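Local atomic coordinates of minor capsid protein VP1 (Human bocavirus 4, PDB entry 5US9), a protein that self-assembles into a T=1 icosahedral capsid of 60 subunits, and in its longest form carries an N-terminal region with phospholipase A2 activity. Residues H198-M203 with E325-D330; R251-P256 with N536-L541. One frame throughout, in Å; residues are numbered along the deposited sequence.

Contact 1 (H198-M203 with E325-D330) and contact 2 (R251-P256 with N536-L541) lie far apart in the subunit: their centres are 50 Å apart and their nearest atoms about 41 Å. Their segments alternate along the sequence, so neither pairing encloses the other. Contact 1 joins two loops between strands of the parvovirus jelly roll; contact 2 joins such a loop to the C-terminal tail. Contact 1 is partly buried, covers 250 Å² and brings acidic side chains together. Contact 2 is buried, covers 477 Å² and packs the C-terminal end of the chain. Each borders neighbouring subunits, and in contact 2 the terminal carboxylate forms salt bridges to one of them.

Contact 1 (H198-M203 with E325-D330); sequences HELAEM and ENASID
The carboxylates of E199 and D330 lie face to face, their planes only 10° apart. OE1 of E199 is 3.7 Å from CG of D330, and CD of E199 is 3.8 Å from D330 OD1, so the two groups overlap with an offset while their side chains slide past each other in opposite directions. Beyond OE2 of E199 comes the backbone of the other loop, where S328 O and CA of I329 are the nearest atoms. OE2 and S328 O are both acceptors, and at 3.0 Å resolution their very close approach is doubtful in detail. The side chain gets there with CG anti to the backbone N (chi1 -178°), followed by a bend at chi2.

In the jelly roll, H198-M203 belongs to the long connection between strands 186-192 and 228-230 (E and F), whereas E325-D330 belongs to the one between strands 236-248 and 447-450 (G and H). Two surface excursions of the core thus meet. The acidic cluster extends past the pair: E202 and E204 also approach E199. Such crowding could raise the pKa of one or more of these groups. S328 OG, meanwhile, makes a weak hydrogen bond to E210.

Next to the carboxylates, L200 provides the apolar part. Its CG is 4.0 Å from A327 CB, and CD1 is 3.9 Å from I329 CG1, with the L200 and I329 side chains side by side and pointing the same way. On the same loop, H198 and M203 pack on L509 and I503 of a neighbouring subunit.

Contact 2 (R251-P256 with N536-L541); sequences RAYIPP and NINKVL
R251 runs alongside N538, the two side chains pointing the same way. Its CB sits 3.4 Å from N536 O, with I537 O a little farther off. CG is anti to the backbone N (chi1 180°), and the chain stays extended to NE. At the tip, NH1 donates a weak hydrogen bond to N538 OD1, 3.4 Å long, and that oxygen lies in the guanidinium plane at its edge. The amide of N538 stands nearly upright to this plane, 85° away. The other terminal nitrogen, NH2, bonds L377 O, so the guanidinium has a second partner besides the weak one at N538.

The backbones are joined by a hydrogen bond from K539 N to R251 O of 2.7 Å, with an N-H...O angle of 136°. CA of N538 adds a CH...O contact to the same R251 oxygen at 3.3 Å.

R251-P256 leaves strand 236-248, strand G of the parvovirus jelly roll, and begins its long G-H connection; N536-L541 is the C-terminal tail that follows strand 470-484, strand I. The tail therefore closes back over the start of that connection. N538 and N536 also rest on E493 and R494, within a nuclear localization signal assigned by similarity.

L541 supplies the apolar end: CD2 is 3.6 Å from A252 CB, and CD1 is 3.7 Å from P256 CA. The Y253 ring lies side by side with V540, CE2 being 4.1 Å from V540 CG1, and V540 CA lies at the ring edge. The terminal carboxylate of L541, through OXT, forms salt bridges to K421 and R424 of a neighbouring subunit, whose P195 packs on Y253 and I254.

Contact 1 (H198-M203 with E325-D330)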
loop_
_atom_site.group_PDB
_atom_site.type_symbol
_atom_site.label_atom_id
_atom_site.label_comp_id
_atom_site.label_asym_id
_atom_site.label_seq_id
_atom_site.Cartn_x
_atom_site.Cartn_y
_atom_site.Cartn_z
ATOM N N HIS A 198 90.873 60.123 44.736
ATOM C CA HIS A 198 92.316 59.909 44.719
ATOM C C HIS A 198 92.911 60.028 46.111
ATOM O O HIS A 198 93.594 59.114 46.585
ATOM C CB HIS A 198 93.002 60.886 43.783
ATOM C CG HIS A 198 94.486 60.737 43.779
ATOM N ND1 HIS A 198 95.110 59.573 43.387
ATOM C CD2 HIS A 198 95.470 61.585 44.154
ATOM C CE1 HIS A 198 96.417 59.719 43.501
ATOM N NE2 HIS A 198 96.663 60.931 43.964
ATOM N N GLU A 199 92.675 61.151 46.780
ATOM C CA GLU A 199 92.937 61.182 48.203
ATOM C C GLU A 199 92.047 60.139 48.863
ATOM O O GLU A 199 91.031 59.733 48.298
ATOM C CB GLU A 199 92.676 62.577 48.768
ATOM C CG GLU A 199 92.983 62.709 50.244
ATOM C CD GLU A 199 94.452 62.530 50.546
ATOM O OE1 GLU A 199 95.273 62.690 49.622
ATOM O OE2 GLU A 199 94.783 62.198 51.700
ATOM N N LEU A 200 92.432 59.680 50.054
ATOM C CA LEU A 200 91.774 58.516 50.643
ATOM C C LEU A 200 92.009 57.284 49.774
ATOM O O LEU A 200 91.144 56.900 48.986
ATOM C CB LEU A 200 90.276 58.757 50.842
ATOM C CG LEU A 200 89.715 59.514 52.035
ATOM C CD1 LEU A 200 90.223 60.939 52.090
ATOM C CD2 LEU A 200 88.229 59.513 51.839
ATOM N N ALA A 201 93.172 56.640 49.974
ATOM C CA ALA A 201 93.890 55.737 49.065
ATOM C C ALA A 201 95.072 56.373 48.345
ATOM O O ALA A 201 95.656 55.735 47.464
ATOM C CB ALA A 201 92.981 55.119 47.999
ATOM N N GLU A 202 95.424 57.614 48.665
ATOM C CA GLU A 202 96.614 58.216 48.055
ATOM C C GLU A 202 97.895 57.338 48.059
ATOM O O GLU A 202 98.591 57.327 47.046
ATOM C CB GLU A 202 96.946 59.571 48.693
ATOM C CG GLU A 202 98.152 60.226 48.014
ATOM C CD GLU A 202 98.507 61.596 48.551
ATOM O OE1 GLU A 202 97.833 62.077 49.476
ATOM O OE2 GLU A 202 99.476 62.195 48.041
ATOM N N MET A 203 98.269 56.632 49.133
ATOM C CA MET A 203 97.768 56.733 50.498
ATOM C C MET A 203 98.967 57.042 51.389
ATOM O O MET A 203 100.104 56.769 51.007
ATOM C CB MET A 203 97.090 55.435 50.932
ATOM C CG MET A 203 98.041 54.268 51.077
ATOM S SD MET A 203 97.186 52.690 51.210
ATOM C CE MET A 203 96.942 52.305 49.480
ATOM N N GLU A 325 86.343 58.172 59.129
ATOM C CA GLU A 325 86.669 58.552 60.498
ATOM C C GLU A 325 88.172 58.723 60.688
ATOM O O GLU A 325 88.620 59.677 61.334
ATOM C CB GLU A 325 86.084 57.528 61.475
ATOM C CG GLU A 325 86.164 57.923 62.946
ATOM C CD GLU A 325 87.463 57.523 63.614
ATOM O OE1 GLU A 325 88.065 56.514 63.196
ATOM O OE2 GLU A 325 87.881 58.226 64.557
ATOM N N ASN A 326 88.972 57.819 60.126
ATOM C CA ASN A 326 90.415 58.010 60.208
ATOM C C ASN A 326 90.988 58.501 58.888
ATOM O O ASN A 326 91.257 59.695 58.721
ATOM C CB ASN A 326 91.108 56.709 60.606
ATOM C CG ASN A 326 90.748 56.259 62.000
ATOM O OD1 ASN A 326 90.368 55.110 62.214
ATOM N ND2 ASN A 326 90.875 57.163 62.961
ATOM N N ALA A 327 91.157 57.581 57.953
ATOM C CA ALA A 327 91.740 57.820 56.633
ATOM C C ALA A 327 93.043 58.600 56.804
ATOM O O ALA A 327 93.786 58.400 57.770
ATOM C CB ALA A 327 90.711 58.492 55.747
ATOM N N SER A 328 93.313 59.498 55.864
ATOM C CA SER A 328 94.259 60.590 56.023
ATOM C C SER A 328 93.929 61.597 54.937
ATOM O O SER A 328 93.356 61.246 53.903
ATOM C CB SER A 328 95.707 60.116 55.926
ATOM O OG SER A 328 95.962 59.555 54.655
ATOM N N ILE A 329 94.301 62.851 55.166
ATOM C CA ILE A 329 93.912 63.910 54.246
ATOM C C ILE A 329 95.062 64.896 54.118
ATOM O O ILE A 329 95.691 65.282 55.106
ATOM C CB ILE A 329 92.607 64.615 54.693
ATOM C CG1 ILE A 329 91.420 63.652 54.653
ATOM C CG2 ILE A 329 92.289 65.769 53.784
ATOM C CD1 ILE A 329 91.065 63.057 55.992
ATOM N N ASP A 330 95.323 65.304 52.884
ATOM C CA ASP A 330 96.308 66.327 52.569
ATOM C C ASP A 330 95.681 67.690 52.850
ATOM O O ASP A 330 94.664 67.781 53.542
ATOM C CB ASP A 330 96.767 66.178 51.116
ATOM C CG ASP A 330 95.621 66.313 50.122
ATOM O OD1 ASP A 330 94.449 66.356 50.554
ATOM O OD2 ASP A 330 95.893 66.387 48.906
#

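Contact 2 (R251-P256 with N536-L541)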
loop_
_atom_site.group_PDB
_atom_site.type_symbol
_atom_site.label_atom_id
_atom_site.label_comp_id
_atom_site.label_asym_id
_atom_site.label_seq_id
_atom_site.Cartn_x
_atom_site.Cartn_y
_atom_site.Cartn_z
ATOM N N ARG A 251 54.300 80.838 34.011
ATOM C CA ARG A 251 54.776 81.958 34.798
ATOM C C ARG A 251 53.738 82.299 35.848
ATOM O O ARG A 251 52.548 82.402 35.539
ATOM C CB ARG A 251 55.050 83.168 33.913
ATOM C CG ARG A 251 55.536 84.358 34.677
ATOM C CD ARG A 251 55.763 85.532 33.774
ATOM N NE ARG A 251 56.190 86.691 34.545
ATOM C CZ ARG A 251 55.354 87.539 35.129
ATOM N NH1 ARG A 251 54.048 87.358 35.020
ATOM N NH2 ARG A 251 55.825 88.567 35.818
ATOM N N ALA A 252 54.186 82.462 37.082
ATOM C CA ALA A 252 53.327 82.945 38.145
ATOM C C ALA A 252 53.439 84.458 38.192
ATOM O O ALA A 252 54.526 84.998 38.417
ATOM C CB ALA A 252 53.718 82.331 39.483
ATOM N N TYR A 253 52.324 85.139 37.963
ATOM C CA TYR A 253 52.321 86.590 37.964
ATOM C C TYR A 253 52.354 87.176 39.366
ATOM O O TYR A 253 52.628 88.372 39.512
ATOM C CB TYR A 253 51.106 87.094 37.190
ATOM C CG TYR A 253 49.786 86.634 37.744
ATOM C CD1 TYR A 253 49.091 87.409 38.648
ATOM C CD2 TYR A 253 49.239 85.423 37.367
ATOM C CE1 TYR A 253 47.892 87.001 39.158
ATOM C CE2 TYR A 253 48.038 85.004 37.877
ATOM C CZ TYR A 253 47.370 85.799 38.772
ATOM O OH TYR A 253 46.171 85.393 39.290
ATOM N N ILE A 254 52.108 86.368 40.392
ATOM C CA ILE A 254 52.198 86.813 41.783
ATOM C C ILE A 254 52.841 85.719 42.616
ATOM O O ILE A 254 52.813 84.539 42.244
ATOM C CB ILE A 254 50.817 87.167 42.364
ATOM C CG1 ILE A 254 49.871 85.978 42.206
ATOM C CG2 ILE A 254 50.268 88.420 41.731
ATOM C CD1 ILE A 254 48.559 86.169 42.887
ATOM N N PRO A 255 53.440 86.081 43.745
ATOM C CA PRO A 255 53.900 85.080 44.689
ATOM C C PRO A 255 52.738 84.235 45.168
ATOM O O PRO A 255 51.581 84.677 45.124
ATOM C CB PRO A 255 54.478 85.917 45.834
ATOM C CG PRO A 255 54.878 87.170 45.199
ATOM C CD PRO A 255 53.858 87.436 44.140
ATOM N N PRO A 256 52.995 83.011 45.625
ATOM C CA PRO A 256 51.889 82.187 46.122
ATOM C C PRO A 256 51.244 82.749 47.369
ATOM O O PRO A 256 50.056 82.504 47.602
ATOM C CB PRO A 256 52.556 80.833 46.389
ATOM C CG PRO A 256 53.973 81.169 46.635
ATOM C CD PRO A 256 54.282 82.313 45.723
ATOM N N ASN A 536 57.271 82.941 29.897
ATOM C CA ASN A 536 56.133 83.258 29.054
ATOM C C ASN A 536 54.858 82.666 29.620
ATOM O O ASN A 536 54.846 82.053 30.689
ATOM C CB ASN A 536 56.294 82.740 27.630
ATOM C CG ASN A 536 57.338 83.483 26.858
ATOM O OD1 ASN A 536 57.722 84.592 27.216
ATOM N ND2 ASN A 536 57.788 82.888 25.769
ATOM N N ILE A 537 53.790 82.842 28.855
ATOM C CA ILE A 537 52.431 82.460 29.206
ATOM C C ILE A 537 52.098 83.075 30.561
ATOM O O ILE A 537 52.636 84.126 30.919
ATOM C CB ILE A 537 52.305 80.925 29.207
ATOM C CG1 ILE A 537 52.893 80.377 27.917
ATOM C CG2 ILE A 537 50.859 80.487 29.165
ATOM C CD1 ILE A 537 53.001 78.893 27.889
ATOM N N ASN A 538 51.245 82.411 31.331
ATOM C CA ASN A 538 50.927 82.748 32.711
ATOM C C ASN A 538 50.249 81.538 33.318
ATOM O O ASN A 538 49.752 80.676 32.589
ATOM C CB ASN A 538 50.004 83.964 32.842
ATOM C CG ASN A 538 50.722 85.276 32.646
ATOM O OD1 ASN A 538 51.467 85.726 33.513
ATOM N ND2 ASN A 538 50.477 85.916 31.517
ATOM N N LYS A 539 50.200 81.480 34.637
ATOM C CA LYS A 539 49.375 80.496 35.311
ATOM C C LYS A 539 48.752 81.128 36.540
ATOM O O LYS A 539 49.436 81.800 37.316
ATOM C CB LYS A 539 50.180 79.252 35.689
ATOM C CG LYS A 539 51.307 79.488 36.664
ATOM C CD LYS A 539 52.034 78.199 36.955
ATOM C CE LYS A 539 53.197 78.428 37.889
ATOM N NZ LYS A 539 53.956 77.172 38.127
ATOM N N VAL A 540 47.445 80.940 36.697
ATOM C CA VAL A 540 46.837 81.209 37.985
ATOM C C VAL A 540 47.323 80.156 38.964
ATOM O O VAL A 540 47.247 78.949 38.700
ATOM C CB VAL A 540 45.306 81.234 37.874
ATOM C CG1 VAL A 540 44.869 82.445 37.100
ATOM C CG2 VAL A 540 44.809 79.990 37.174
ATOM N N LEU A 541 47.873 80.605 40.081
ATOM C CA LEU A 541 48.389 79.671 41.062
ATOM C C LEU A 541 47.240 78.997 41.804
ATOM O O LEU A 541 47.193 78.977 43.027
ATOM C CB LEU A 541 49.319 80.379 42.041
ATOM C CG LEU A 541 50.595 80.953 41.436
ATOM C CD1 LEU A 541 51.400 81.673 42.491
ATOM C CD2 LEU A 541 51.411 79.853 40.804
ATOM O OXT LEU A 541 46.315 78.450 41.205
#